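Local coordinates for protein glutathione peroxidase-like peroxiredoxin HYR1 (Saccharomyces cerevisiae, PDB 3CMI) that reduces hydroperoxides at the expense of thioredoxin and senses hydroperoxide stress, passing the oxidation on to the transcription activator YAP1, at residues Val34-Asn39 / Lys137-Lys142; Asn39-Cys44 / Lys132-Lys137; Gly64-Gly69 / Thr97-Lys102. All coordinates share one frame; numbering follows the deposited sequence.

Contact 1: residues Val34-Asn39 / Lys137-Lys142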
ATOM      1  N   VAL A  34      -4.386  -5.631  -9.213  1.00 39.30           N
ATOM      2  CA  VAL A  34      -4.872  -5.274  -7.887  1.00 38.95           C
ATOM      3  C   VAL A  34      -3.644  -4.943  -7.033  1.00 38.99           C
ATOM      4  O   VAL A  34      -2.660  -5.678  -7.043  1.00 38.91           O
ATOM      5  CB  VAL A  34      -5.721  -6.417  -7.264  1.00 39.17           C
ATOM      6  CG1 VAL A  34      -6.125  -6.094  -5.820  1.00 37.93           C
ATOM      7  CG2 VAL A  34      -6.963  -6.695  -8.121  1.00 38.32           C
ATOM      8  N   VAL A  35      -3.694  -3.825  -6.317  1.00 39.08           N
ATOM      9  CA  VAL A  35      -2.541  -3.355  -5.548  1.00 39.32           C
ATOM     10  C   VAL A  35      -2.904  -3.101  -4.086  1.00 39.61           C
ATOM     11  O   VAL A  35      -3.895  -2.428  -3.786  1.00 39.16           O
ATOM     12  CB  VAL A  35      -1.927  -2.051  -6.157  1.00 39.24           C
ATOM     13  CG1 VAL A  35      -0.621  -1.683  -5.459  1.00 38.77           C
ATOM     14  CG2 VAL A  35      -1.688  -2.207  -7.656  1.00 39.78           C
ATOM     15  N   LEU A  36      -2.092  -3.647  -3.185  1.00 39.78           N
ATOM     16  CA  LEU A  36      -2.202  -3.348  -1.759  1.00 39.71           C
ATOM     17  C   LEU A  36      -1.067  -2.381  -1.423  1.00 39.62           C
ATOM     18  O   LEU A  36       0.102  -2.706  -1.611  1.00 39.28           O
ATOM     19  CB  LEU A  36      -2.093  -4.647  -0.952  1.00 39.91           C
ATOM     20  CG  LEU A  36      -2.615  -4.842   0.484  1.00 41.21           C
ATOM     21  CD1 LEU A  36      -1.483  -4.956   1.491  1.00 42.36           C
ATOM     22  CD2 LEU A  36      -3.616  -3.775   0.924  1.00 40.60           C
ATOM     23  N   ILE A  37      -1.405  -1.173  -0.977  1.00 39.35           N
ATOM     24  CA  ILE A  37      -0.376  -0.230  -0.569  1.00 39.50           C
ATOM     25  C   ILE A  37      -0.311  -0.165   0.951  1.00 39.28           C
ATOM     26  O   ILE A  37      -1.297   0.155   1.616  1.00 39.15           O
ATOM     27  CB  ILE A  37      -0.558   1.175  -1.215  1.00 39.78           C
ATOM     28  CG1 ILE A  37      -0.457   1.057  -2.742  1.00 40.13           C
ATOM     29  CG2 ILE A  37       0.505   2.156  -0.691  1.00 39.66           C
ATOM     30  CD1 ILE A  37      -0.632   2.352  -3.490  1.00 40.13           C
ATOM     31  N   VAL A  38       0.861  -0.484   1.491  1.00 38.85           N
ATOM     32  CA  VAL A  38       1.044  -0.569   2.936  1.00 38.55           C
ATOM     33  C   VAL A  38       2.242   0.266   3.391  1.00 38.38           C
ATOM     34  O   VAL A  38       3.340   0.155   2.839  1.00 38.29           O
ATOM     35  CB  VAL A  38       1.164  -2.054   3.409  1.00 38.30           C
ATOM     36  CG1 VAL A  38       2.352  -2.766   2.738  1.00 38.90           C
ATOM     37  CG2 VAL A  38       1.268  -2.143   4.914  1.00 38.10           C
ATOM     38  N   ASN A  39       2.021   1.127   4.378  1.00 38.05           N
ATOM     39  CA  ASN A  39       3.141   1.801   5.024  1.00 37.76           C
ATOM     40  C   ASN A  39       3.758   0.864   6.052  1.00 37.74           C
ATOM     41  O   ASN A  39       3.065   0.258   6.871  1.00 37.86           O
ATOM     42  CB  ASN A  39       2.755   3.155   5.631  1.00 37.56           C
ATOM     43  CG  ASN A  39       1.735   3.037   6.742  1.00 37.19           C
ATOM     44  OD1 ASN A  39       2.044   3.263   7.914  1.00 37.45           O
ATOM     45  ND2 ASN A  39       0.510   2.697   6.380  1.00 36.61           N
ATOM     46  N   LYS A 137      -3.351   0.165   5.360  1.00 35.47           N
ATOM     47  CA  LYS A 137      -3.441  -0.486   4.049  1.00 35.61           C
ATOM     48  C   LYS A 137      -4.509   0.134   3.147  1.00 35.79           C
ATOM     49  O   LYS A 137      -5.629   0.433   3.595  1.00 35.93           O
ATOM     50  CB  LYS A 137      -3.751  -1.977   4.223  1.00 35.93           C
ATOM     51  CG  LYS A 137      -2.780  -2.742   5.123  1.00 36.48           C
ATOM     52  CD  LYS A 137      -3.486  -3.880   5.829  1.00 37.37           C
ATOM     53  CE  LYS A 137      -2.593  -4.532   6.878  1.00 38.25           C
ATOM     54  NZ  LYS A 137      -2.779  -3.954   8.238  1.00 36.61           N
ATOM     55  N   PHE A 138      -4.151   0.323   1.880  1.00 35.57           N
ATOM     56  CA  PHE A 138      -5.075   0.794   0.854  1.00 35.59           C
ATOM     57  C   PHE A 138      -5.120  -0.244  -0.257  1.00 35.74           C
ATOM     58  O   PHE A 138      -4.079  -0.670  -0.757  1.00 35.60           O
ATOM     59  CB  PHE A 138      -4.607   2.120   0.244  1.00 35.59           C
ATOM     60  CG  PHE A 138      -4.594   3.283   1.201  1.00 35.96           C
ATOM     61  CD1 PHE A 138      -3.539   3.463   2.097  1.00 36.57           C
ATOM     62  CD2 PHE A 138      -5.600   4.244   1.154  1.00 35.22           C
ATOM     63  CE1 PHE A 138      -3.512   4.562   2.959  1.00 35.74           C
ATOM     64  CE2 PHE A 138      -5.575   5.343   2.006  1.00 35.96           C
ATOM     65  CZ  PHE A 138      -4.535   5.499   2.915  1.00 35.37           C
ATOM     66  N   LEU A 139      -6.326  -0.642  -0.646  1.00 35.46           N
ATOM     67  CA  LEU A 139      -6.503  -1.595  -1.730  1.00 35.31           C
ATOM     68  C   LEU A 139      -6.942  -0.846  -2.985  1.00 35.12           C
ATOM     69  O   LEU A 139      -7.897  -0.063  -2.948  1.00 34.97           O
ATOM     70  CB  LEU A 139      -7.531  -2.653  -1.317  1.00 35.35           C
ATOM     71  CG  LEU A 139      -7.525  -4.072  -1.884  1.00 35.76           C
ATOM     72  CD1 LEU A 139      -6.135  -4.714  -1.930  1.00 36.15           C
ATOM     73  CD2 LEU A 139      -8.487  -4.924  -1.068  1.00 35.59           C
ATOM     74  N   VAL A 140      -6.231  -1.083  -4.088  1.00 34.89           N
ATOM     75  CA  VAL A 140      -6.472  -0.391  -5.354  1.00 34.93           C
ATOM     76  C   VAL A 140      -6.982  -1.328  -6.463  1.00 35.23           C
ATOM     77  O   VAL A 140      -6.493  -2.448  -6.635  1.00 35.04           O
ATOM     78  CB  VAL A 140      -5.200   0.385  -5.821  1.00 34.95           C
ATOM     79  CG1 VAL A 140      -5.436   1.103  -7.142  1.00 35.14           C
ATOM     80  CG2 VAL A 140      -4.759   1.387  -4.750  1.00 34.92           C
ATOM     81  N   ASP A 141      -7.977  -0.824  -7.193  1.00 35.60           N
ATOM     82  CA  ASP A 141      -8.617  -1.422  -8.380  1.00 35.92           C
ATOM     83  C   ASP A 141      -7.636  -1.889  -9.463  1.00 35.73           C
ATOM     84  O   ASP A 141      -6.480  -1.455  -9.497  1.00 35.50           O
ATOM     85  CB  ASP A 141      -9.472  -0.312  -9.016  1.00 36.14           C
ATOM     86  CG  ASP A 141     -10.784  -0.796  -9.556  1.00 37.04           C
ATOM     87  OD1 ASP A 141     -10.782  -1.557 -10.543  1.00 39.96           O
ATOM     88  OD2 ASP A 141     -11.826  -0.373  -9.018  1.00 37.29           O
ATOM     89  N   LYS A 142      -8.121  -2.750 -10.361  1.00 35.34           N
ATOM     90  CA  LYS A 142      -7.419  -3.058 -11.613  1.00 35.22           C
ATOM     91  C   LYS A 142      -7.470  -1.885 -12.605  1.00 34.95           C
ATOM     92  O   LYS A 142      -6.682  -1.830 -13.555  1.00 34.78           O
ATOM     93  CB  LYS A 142      -7.992  -4.314 -12.271  1.00 35.18           C
ATOM     94  CG  LYS A 142      -7.477  -5.614 -11.682  1.00 35.71           C
ATOM     95  CD  LYS A 142      -7.981  -6.817 -12.463  1.00 36.86           C
ATOM     96  CE  LYS A 142      -7.295  -8.100 -12.006  1.00 38.33           C
ATOM     97  NZ  LYS A 142      -5.838  -8.152 -12.357  1.00 38.47           N
TER
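Leu36 and Leu139 face each other in an antiparallel non-hydrogen-bonded pair, and their branches mesh instead of meeting head on. Leu36 CD2 is the bump: it rests 3.8 Å from Lys137 CB on one flank and 3.9 Å from Leu139 CD1 on the other, filling the hollow between these two side chains of the neighbouring strand. With Leu139 CG roughly anti to its backbone N (chi1 -153°) and chi2 at 45°, CD1 is carried back toward Val34 CG1. Lys137 lends its aliphatic part to the same face, CG running beside Val38 CG2, while NZ is taken up by the carbonyl oxygens of Phe135 and Thr154. On the other face Val35 and Val140 touch with their CB atoms 4.1 Å apart, and Ile37 pairs with Phe138. Between the two faces run four backbone bonds, among them Ile37 N to Phe138 O at 2.7 Å and Val140 N to Val35 O, also 2.7 Å. The two strands are central neighbours in a thioredoxin-like sheet: helix 160-167 packs on Val34 and Leu139, helix 113-121 on Ile37 and Phe138, and strand 65-72 continues the sheet beyond 34-41.

Contact 2: residues Asn39-Cys44 / Lys132-Lys137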
ATOM      1  N   ASN A  39       2.021   1.127   4.378  1.00 38.05           N
ATOM      2  CA  ASN A  39       3.141   1.801   5.024  1.00 37.76           C
ATOM      3  C   ASN A  39       3.758   0.864   6.052  1.00 37.74           C
ATOM      4  O   ASN A  39       3.065   0.258   6.871  1.00 37.86           O
ATOM      5  CB  ASN A  39       2.755   3.155   5.631  1.00 37.56           C
ATOM      6  CG  ASN A  39       1.735   3.037   6.742  1.00 37.19           C
ATOM      7  OD1 ASN A  39       2.044   3.263   7.914  1.00 37.45           O
ATOM      8  ND2 ASN A  39       0.510   2.697   6.380  1.00 36.61           N
ATOM      9  N   VAL A  40       5.070   0.738   5.977  1.00 37.51           N
ATOM     10  CA  VAL A  40       5.797  -0.277   6.702  1.00 37.45           C
ATOM     11  C   VAL A  40       6.712   0.373   7.735  1.00 37.40           C
ATOM     12  O   VAL A  40       7.114   1.523   7.575  1.00 37.39           O
ATOM     13  CB  VAL A  40       6.542  -1.178   5.678  1.00 37.63           C
ATOM     14  CG1 VAL A  40       7.971  -1.492   6.097  1.00 38.10           C
ATOM     15  CG2 VAL A  40       5.719  -2.424   5.391  1.00 36.99           C
ATOM     16  N   ALA A  41       7.004  -0.355   8.808  1.00 37.47           N
ATOM     17  CA  ALA A  41       7.833   0.164   9.889  1.00 37.58           C
ATOM     18  C   ALA A  41       9.306   0.210   9.492  1.00 37.72           C
ATOM     19  O   ALA A  41       9.874  -0.792   9.049  1.00 37.87           O
ATOM     20  CB  ALA A  41       7.645  -0.661  11.144  1.00 37.48           C
ATOM     21  N   SER A  42       9.911   1.386   9.652  1.00 37.78           N
ATOM     22  CA  SER A  42      11.325   1.584   9.353  1.00 37.84           C
ATOM     23  C   SER A  42      12.205   0.863  10.374  1.00 37.88           C
ATOM     24  O   SER A  42      13.288   0.381  10.038  1.00 37.87           O
ATOM     25  CB  SER A  42      11.656   3.076   9.317  1.00 37.87           C
ATOM     26  OG  SER A  42      12.959   3.300   8.812  1.00 38.06           O
ATOM     27  N   LYS A  43      11.725   0.789  11.615  1.00 37.95           N
ATOM     28  CA  LYS A  43      12.414   0.073  12.688  1.00 38.03           C
ATOM     29  C   LYS A  43      12.045  -1.412  12.701  1.00 38.11           C
ATOM     30  O   LYS A  43      11.016  -1.814  12.148  1.00 38.04           O
ATOM     31  CB  LYS A  43      12.102   0.704  14.049  1.00 37.98           C
ATOM     32  CG  LYS A  43      12.729   2.072  14.262  1.00 38.04           C
ATOM     33  CD  LYS A  43      12.368   2.639  15.626  1.00 38.10           C
ATOM     34  CE  LYS A  43      13.059   3.973  15.870  1.00 38.17           C
ATOM     35  NZ  LYS A  43      12.695   4.553  17.192  1.00 38.21           N
ATOM     36  N   CYS A  44      12.896  -2.215  13.336  1.00 38.27           N
ATOM     37  CA  CYS A  44      12.699  -3.661  13.438  1.00 38.41           C
ATOM     38  C   CYS A  44      11.698  -4.026  14.537  1.00 38.45           C
ATOM     39  O   CYS A  44      11.283  -3.171  15.325  1.00 38.40           O
ATOM     40  CB  CYS A  44      14.037  -4.361  13.702  1.00 38.45           C
ATOM     41  SG  CYS A  44      15.330  -4.026  12.484  1.00 38.68           S
ATOM     42  N   LYS A 132      -2.592   6.649  10.958  1.00 34.15           N
ATOM     43  CA  LYS A 132      -2.575   6.577  12.424  1.00 34.58           C
ATOM     44  C   LYS A 132      -1.353   5.841  12.971  1.00 34.18           C
ATOM     45  O   LYS A 132      -0.755   6.279  13.956  1.00 34.10           O
ATOM     46  CB  LYS A 132      -3.866   5.937  12.963  1.00 34.85           C
ATOM     47  CG  LYS A 132      -4.994   6.919  13.279  1.00 37.05           C
ATOM     48  CD  LYS A 132      -5.710   7.408  12.018  1.00 40.20           C
ATOM     49  CE  LYS A 132      -6.782   8.454  12.336  1.00 40.57           C
ATOM     50  NZ  LYS A 132      -8.041   7.853  12.875  1.00 41.15           N
ATOM     51  N   TRP A 133      -0.995   4.720  12.341  1.00 33.76           N
ATOM     52  CA  TRP A 133       0.144   3.924  12.792  1.00 33.53           C
ATOM     53  C   TRP A 133       0.758   3.103  11.660  1.00 33.20           C
ATOM     54  O   TRP A 133       0.300   3.162  10.517  1.00 33.10           O
ATOM     55  CB  TRP A 133      -0.260   3.019  13.971  1.00 33.58           C
ATOM     56  CG  TRP A 133       0.794   2.944  15.046  1.00 33.79           C
ATOM     57  CD1 TRP A 133       1.159   3.945  15.911  1.00 34.09           C
ATOM     58  CD2 TRP A 133       1.619   1.817  15.369  1.00 33.57           C
ATOM     59  NE1 TRP A 133       2.159   3.508  16.748  1.00 34.18           N
ATOM     60  CE2 TRP A 133       2.460   2.207  16.439  1.00 33.99           C
ATOM     61  CE3 TRP A 133       1.727   0.515  14.862  1.00 33.93           C
ATOM     62  CZ2 TRP A 133       3.400   1.339  17.010  1.00 34.08           C
ATOM     63  CZ3 TRP A 133       2.665  -0.349  15.429  1.00 34.03           C
ATOM     64  CH2 TRP A 133       3.487   0.069  16.493  1.00 34.11           C
ATOM     65  N   ASN A 134       1.807   2.353  11.982  1.00 32.97           N
ATOM     66  CA  ASN A 134       2.413   1.405  11.047  1.00 32.86           C
ATOM     67  C   ASN A 134       1.391   0.445  10.448  1.00 33.14           C
ATOM     68  O   ASN A 134       0.426   0.070  11.114  1.00 33.07           O
ATOM     69  CB  ASN A 134       3.502   0.599  11.752  1.00 32.55           C
ATOM     70  CG  ASN A 134       4.692   1.444  12.153  1.00 32.27           C
ATOM     71  OD1 ASN A 134       5.178   2.265  11.372  1.00 31.28           O
ATOM     72  ND2 ASN A 134       5.176   1.240  13.373  1.00 31.76           N
ATOM     73  N   PHE A 135       1.605   0.064   9.188  1.00 33.28           N
ATOM     74  CA  PHE A 135       0.832  -1.006   8.522  1.00 33.79           C
ATOM     75  C   PHE A 135      -0.639  -0.693   8.229  1.00 34.08           C
ATOM     76  O   PHE A 135      -1.483  -1.591   8.224  1.00 34.28           O
ATOM     77  CB  PHE A 135       0.970  -2.349   9.264  1.00 33.59           C
ATOM     78  CG  PHE A 135       2.391  -2.772   9.491  1.00 33.72           C
ATOM     79  CD1 PHE A 135       3.157  -3.274   8.443  1.00 33.74           C
ATOM     80  CD2 PHE A 135       2.965  -2.667  10.752  1.00 33.41           C
ATOM     81  CE1 PHE A 135       4.481  -3.662   8.649  1.00 33.96           C
ATOM     82  CE2 PHE A 135       4.284  -3.052  10.971  1.00 33.70           C
ATOM     83  CZ  PHE A 135       5.045  -3.549   9.918  1.00 33.89           C
ATOM     84  N   GLU A 136      -0.940   0.574   7.972  1.00 34.39           N
ATOM     85  CA  GLU A 136      -2.222   0.940   7.384  1.00 34.97           C
ATOM     86  C   GLU A 136      -2.193   0.541   5.899  1.00 35.14           C
ATOM     87  O   GLU A 136      -1.132   0.562   5.267  1.00 34.97           O
ATOM     88  CB  GLU A 136      -2.482   2.438   7.559  1.00 35.10           C
ATOM     89  CG  GLU A 136      -3.942   2.785   7.717  1.00 36.00           C
ATOM     90  CD  GLU A 136      -4.186   4.146   8.350  1.00 36.24           C
ATOM     91  OE1 GLU A 136      -4.796   4.992   7.678  1.00 37.64           O
ATOM     92  OE2 GLU A 136      -3.792   4.377   9.513  1.00 36.28           O
ATOM     93  N   LYS A 137      -3.351   0.165   5.360  1.00 35.47           N
ATOM     94  CA  LYS A 137      -3.441  -0.486   4.049  1.00 35.61           C
ATOM     95  C   LYS A 137      -4.509   0.134   3.147  1.00 35.79           C
ATOM     96  O   LYS A 137      -5.629   0.433   3.595  1.00 35.93           O
ATOM     97  CB  LYS A 137      -3.751  -1.977   4.223  1.00 35.93           C
ATOM     98  CG  LYS A 137      -2.780  -2.742   5.123  1.00 36.48           C
ATOM     99  CD  LYS A 137      -3.486  -3.880   5.829  1.00 37.37           C
ATOM    100  CE  LYS A 137      -2.593  -4.532   6.878  1.00 38.25           C
ATOM    101  NZ  LYS A 137      -2.779  -3.954   8.238  1.00 36.61           N
TER
HETATM  102  O   HOH W   1      -0.551   2.704   3.950  1.00 29.79           O
HETATM  103  O   HOH W   2       5.081   3.056   8.792  1.00 35.71           O
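Asn39 plunges its amide into the bend of residues 133-136, where the backbone pair Asn39 O and Phe135 N is joined by a 2.7 Å hydrogen bond. From CB the side chain turns into the crowded position between backbone N and carbonyl carbon (chi1 63°), which carries CG to 3.8 Å from Glu136 N. There the amide forks. As modelled, OD1 lies 3.1 Å from Trp133 O, two acceptors side by side without a bond between them; a water lies between this OD1 and Asn134 OD1. ND2, as modelled, lies 3.2 Å from Glu136 CB and would give a hydrogen bond to a second water at 2.7 Å, which in turn donates one to Glu136 O. That same carbonyl receives a weak bond from Asn39 N.

Further along, the Phe135 ring takes Val40 CG2 obliquely, 3.7 Å from CE1, and its CZ comes near Ala41 CB. Ala41 CB also leans on the amide of Asn134, 3.8 Å from CG. Tyr50 meets the Phe135 ring edge-to-face, while the Glu136 carboxylate pairs with Arg149.

The loop thereby packs against the last residues of strand 34-41, just ahead of the turn bearing Cys44, the residue that forms the sulfenic acid intermediate. This placement of the peroxidatic cysteine, just beyond a central strand and before helix 47-60, is characteristic of the thioredoxin-like fold of glutathione peroxidases.

Contact 3: residues Gly64-Gly69 / Thr97-Lys102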
ATOM      1  N   GLY A  64      -2.236 -11.457 -10.762  1.00 37.86           N
ATOM      2  CA  GLY A  64      -2.197 -10.032 -11.099  1.00 37.61           C
ATOM      3  C   GLY A  64      -2.398  -9.175  -9.860  1.00 37.47           C
ATOM      4  O   GLY A  64      -3.299  -8.337  -9.806  1.00 37.22           O
ATOM      5  N   PHE A  65      -1.554  -9.411  -8.860  1.00 37.37           N
ATOM      6  CA  PHE A  65      -1.637  -8.743  -7.568  1.00 37.19           C
ATOM      7  C   PHE A  65      -0.236  -8.398  -7.110  1.00 37.05           C
ATOM      8  O   PHE A  65       0.704  -9.165  -7.328  1.00 36.55           O
ATOM      9  CB  PHE A  65      -2.298  -9.651  -6.528  1.00 37.56           C
ATOM     10  CG  PHE A  65      -2.243  -9.107  -5.115  1.00 38.13           C
ATOM     11  CD1 PHE A  65      -3.146  -8.132  -4.691  1.00 38.53           C
ATOM     12  CD2 PHE A  65      -1.281  -9.571  -4.213  1.00 38.07           C
ATOM     13  CE1 PHE A  65      -3.100  -7.629  -3.387  1.00 38.51           C
ATOM     14  CE2 PHE A  65      -1.222  -9.076  -2.914  1.00 37.41           C
ATOM     15  CZ  PHE A  65      -2.132  -8.104  -2.498  1.00 38.15           C
ATOM     16  N   THR A  66      -0.098  -7.243  -6.470  1.00 36.72           N
ATOM     17  CA  THR A  66       1.176  -6.875  -5.875  1.00 36.48           C
ATOM     18  C   THR A  66       0.985  -6.053  -4.608  1.00 36.24           C
ATOM     19  O   THR A  66      -0.120  -5.582  -4.329  1.00 36.40           O
ATOM     20  CB  THR A  66       2.099  -6.147  -6.885  1.00 36.52           C
ATOM     21  OG1 THR A  66       3.443  -6.176  -6.393  1.00 36.82           O
ATOM     22  CG2 THR A  66       1.650  -4.697  -7.115  1.00 35.95           C
ATOM     23  N   ILE A  67       2.066  -5.918  -3.839  1.00 35.96           N
ATOM     24  CA  ILE A  67       2.096  -5.080  -2.644  1.00 35.51           C
ATOM     25  C   ILE A  67       3.235  -4.077  -2.763  1.00 35.73           C
ATOM     26  O   ILE A  67       4.376  -4.459  -3.031  1.00 34.87           O
ATOM     27  CB  ILE A  67       2.287  -5.906  -1.348  1.00 35.73           C
ATOM     28  CG1 ILE A  67       1.194  -6.979  -1.224  1.00 35.43           C
ATOM     29  CG2 ILE A  67       2.267  -4.989  -0.114  1.00 34.91           C
ATOM     30  CD1 ILE A  67       1.431  -7.972  -0.114  1.00 35.88           C
ATOM     31  N   ILE A  68       2.920  -2.799  -2.579  1.00 35.43           N
ATOM     32  CA  ILE A  68       3.959  -1.773  -2.542  1.00 35.85           C
ATOM     33  C   ILE A  68       4.125  -1.340  -1.085  1.00 36.10           C
ATOM     34  O   ILE A  68       3.189  -0.814  -0.474  1.00 35.87           O
ATOM     35  CB  ILE A  68       3.632  -0.556  -3.468  1.00 35.90           C
ATOM     36  CG1 ILE A  68       3.112  -1.015  -4.845  1.00 34.95           C
ATOM     37  CG2 ILE A  68       4.851   0.373  -3.605  1.00 35.86           C
ATOM     38  CD1 ILE A  68       4.080  -1.911  -5.662  1.00 34.98           C
ATOM     39  N   GLY A  69       5.300  -1.614  -0.522  1.00 36.00           N
ATOM     40  CA  GLY A  69       5.584  -1.277   0.873  1.00 36.18           C
ATOM     41  C   GLY A  69       6.353   0.025   0.998  1.00 36.04           C
ATOM     42  O   GLY A  69       7.400   0.185   0.382  1.00 36.65           O
ATOM     43  N   THR A  97       9.497 -10.181  -0.550  1.00 41.13           N
ATOM     44  CA  THR A  97       9.866 -10.228  -1.973  1.00 40.89           C
ATOM     45  C   THR A  97       9.050  -9.280  -2.859  1.00 40.52           C
ATOM     46  O   THR A  97       9.249  -9.234  -4.073  1.00 40.77           O
ATOM     47  CB  THR A  97       9.787 -11.655  -2.557  1.00 40.95           C
ATOM     48  OG1 THR A  97       8.452 -12.149  -2.427  1.00 41.22           O
ATOM     49  CG2 THR A  97      10.763 -12.603  -1.851  1.00 40.91           C
ATOM     50  N   PHE A  98       8.129  -8.534  -2.258  1.00 39.76           N
ATOM     51  CA  PHE A  98       7.345  -7.556  -3.004  1.00 39.33           C
ATOM     52  C   PHE A  98       8.046  -6.195  -2.987  1.00 39.14           C
ATOM     53  O   PHE A  98       8.909  -5.969  -2.140  1.00 39.32           O
ATOM     54  CB  PHE A  98       5.909  -7.469  -2.462  1.00 38.98           C
ATOM     55  CG  PHE A  98       5.818  -7.185  -0.988  1.00 38.82           C
ATOM     56  CD1 PHE A  98       5.927  -5.881  -0.500  1.00 38.04           C
ATOM     57  CD2 PHE A  98       5.579  -8.217  -0.086  1.00 37.72           C
ATOM     58  CE1 PHE A  98       5.823  -5.618   0.864  1.00 37.73           C
ATOM     59  CE2 PHE A  98       5.475  -7.962   1.278  1.00 37.70           C
ATOM     60  CZ  PHE A  98       5.598  -6.658   1.755  1.00 37.59           C
ATOM     61  N   PRO A  99       7.693  -5.290  -3.926  1.00 39.04           N
ATOM     62  CA  PRO A  99       8.406  -4.005  -4.017  1.00 38.87           C
ATOM     63  C   PRO A  99       8.399  -3.170  -2.733  1.00 38.27           C
ATOM     64  O   PRO A  99       7.338  -2.869  -2.182  1.00 37.91           O
ATOM     65  CB  PRO A  99       7.669  -3.270  -5.145  1.00 38.93           C
ATOM     66  CG  PRO A  99       7.087  -4.362  -5.972  1.00 39.70           C
ATOM     67  CD  PRO A  99       6.658  -5.399  -4.973  1.00 38.96           C
ATOM     68  N   ILE A 100       9.601  -2.824  -2.275  1.00 37.82           N
ATOM     69  CA  ILE A 100       9.813  -1.913  -1.152  1.00 37.42           C
ATOM     70  C   ILE A 100      10.394  -0.610  -1.698  1.00 37.28           C
ATOM     71  O   ILE A 100      11.284  -0.621  -2.547  1.00 37.53           O
ATOM     72  CB  ILE A 100      10.751  -2.537  -0.075  1.00 37.34           C
ATOM     73  CG1 ILE A 100      10.136  -3.816   0.524  1.00 37.22           C
ATOM     74  CG2 ILE A 100      11.130  -1.522   1.012  1.00 37.34           C
ATOM     75  CD1 ILE A 100       8.877  -3.612   1.380  1.00 37.14           C
ATOM     76  N   MET A 101       9.874   0.514  -1.219  1.00 37.42           N
ATOM     77  CA  MET A 101      10.258   1.822  -1.740  1.00 36.96           C
ATOM     78  C   MET A 101      11.243   2.512  -0.804  1.00 36.85           C
ATOM     79  O   MET A 101      11.532   2.000   0.277  1.00 36.68           O
ATOM     80  CB  MET A 101       9.011   2.694  -1.932  1.00 37.32           C
ATOM     81  CG  MET A 101       7.913   2.076  -2.798  1.00 36.69           C
ATOM     82  SD  MET A 101       8.297   2.045  -4.564  1.00 38.56           S
ATOM     83  CE  MET A 101       8.799   0.340  -4.772  1.00 38.34           C
ATOM     84  N   LYS A 102      11.765   3.663  -1.237  1.00 36.43           N
ATOM     85  CA  LYS A 102      12.540   4.556  -0.375  1.00 36.27           C
ATOM     86  C   LYS A 102      11.675   5.046   0.799  1.00 36.17           C
ATOM     87  O   LYS A 102      10.460   5.243   0.649  1.00 36.02           O
ATOM     88  CB  LYS A 102      13.057   5.756  -1.189  1.00 36.19           C
ATOM     89  CG  LYS A 102      14.017   6.690  -0.452  1.00 36.24           C
ATOM     90  CD  LYS A 102      14.376   7.912  -1.308  1.00 36.19           C
ATOM     91  CE  LYS A 102      15.146   8.968  -0.510  1.00 36.24           C
ATOM     92  NZ  LYS A 102      15.167  10.301  -1.198  1.00 35.70           N
TER
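Ile67 presses over one face of the Phe98 ring, its CB 4.0 Å from the ring centroid in a CH-pi contact, with CG2 lying toward CE1. Phe98 CG sits between its backbone N and carbonyl carbon (chi1 55°), an orientation that brings the ring against the strand. The tight part centres on Gly69 and Pro99. The Gly69 N-H points almost straight at Pro99 O, 2.9 Å away, and Gly69 O receives Met101 N at 3.0 Å, the two bonds bracketing a single bridge to Ile100. With no side chain on Gly69, Ile100 CD1 and Phe98 CE1 can lie close to its backbone. The Pro99 ring wedges alongside, CD 3.1 Å from Ile67 O, and Ile68 CG2 meets Met101 CG at 3.6 Å.

The looser side lies toward solvent. Among partly exposed residues, Thr66 OG1 touches Pro99 CD at 3.6 Å, and Ile100 points its CB away, yet its CD1 bends back to 4.1 Å from Gly69 CA. Residues 98-101 lie against the edge of strand 65-72 away from strand 34-41, with helix 47-60 against Thr66 and Phe98, and Phe25 packed on Ile68 and Met101.

Contacts 1 and 2 share strand 34-41 as well as Asn39 and Lys137, and meet where Val38 CG2 packs on Glu136 O. Contact 3 sits on strand 65-72, whose backbone bonds to the same strand: probable hydrogen bonds join Val34 N to Gly64 O and Leu36 O to Ile68 N. All three are largely buried, but contact 1 lies deepest, its centre about 5 Å from the centre of the chain, as regular strand pairing with largely apolar faces. Contact 2, its centre about 10 Å from that point and near the active-site turn, combines a polar amide and waters with a backbone bond and the packing of Phe135. Contact 3 is intermediate, an edge contact mixing two backbone bonds with aromatic and proline packing.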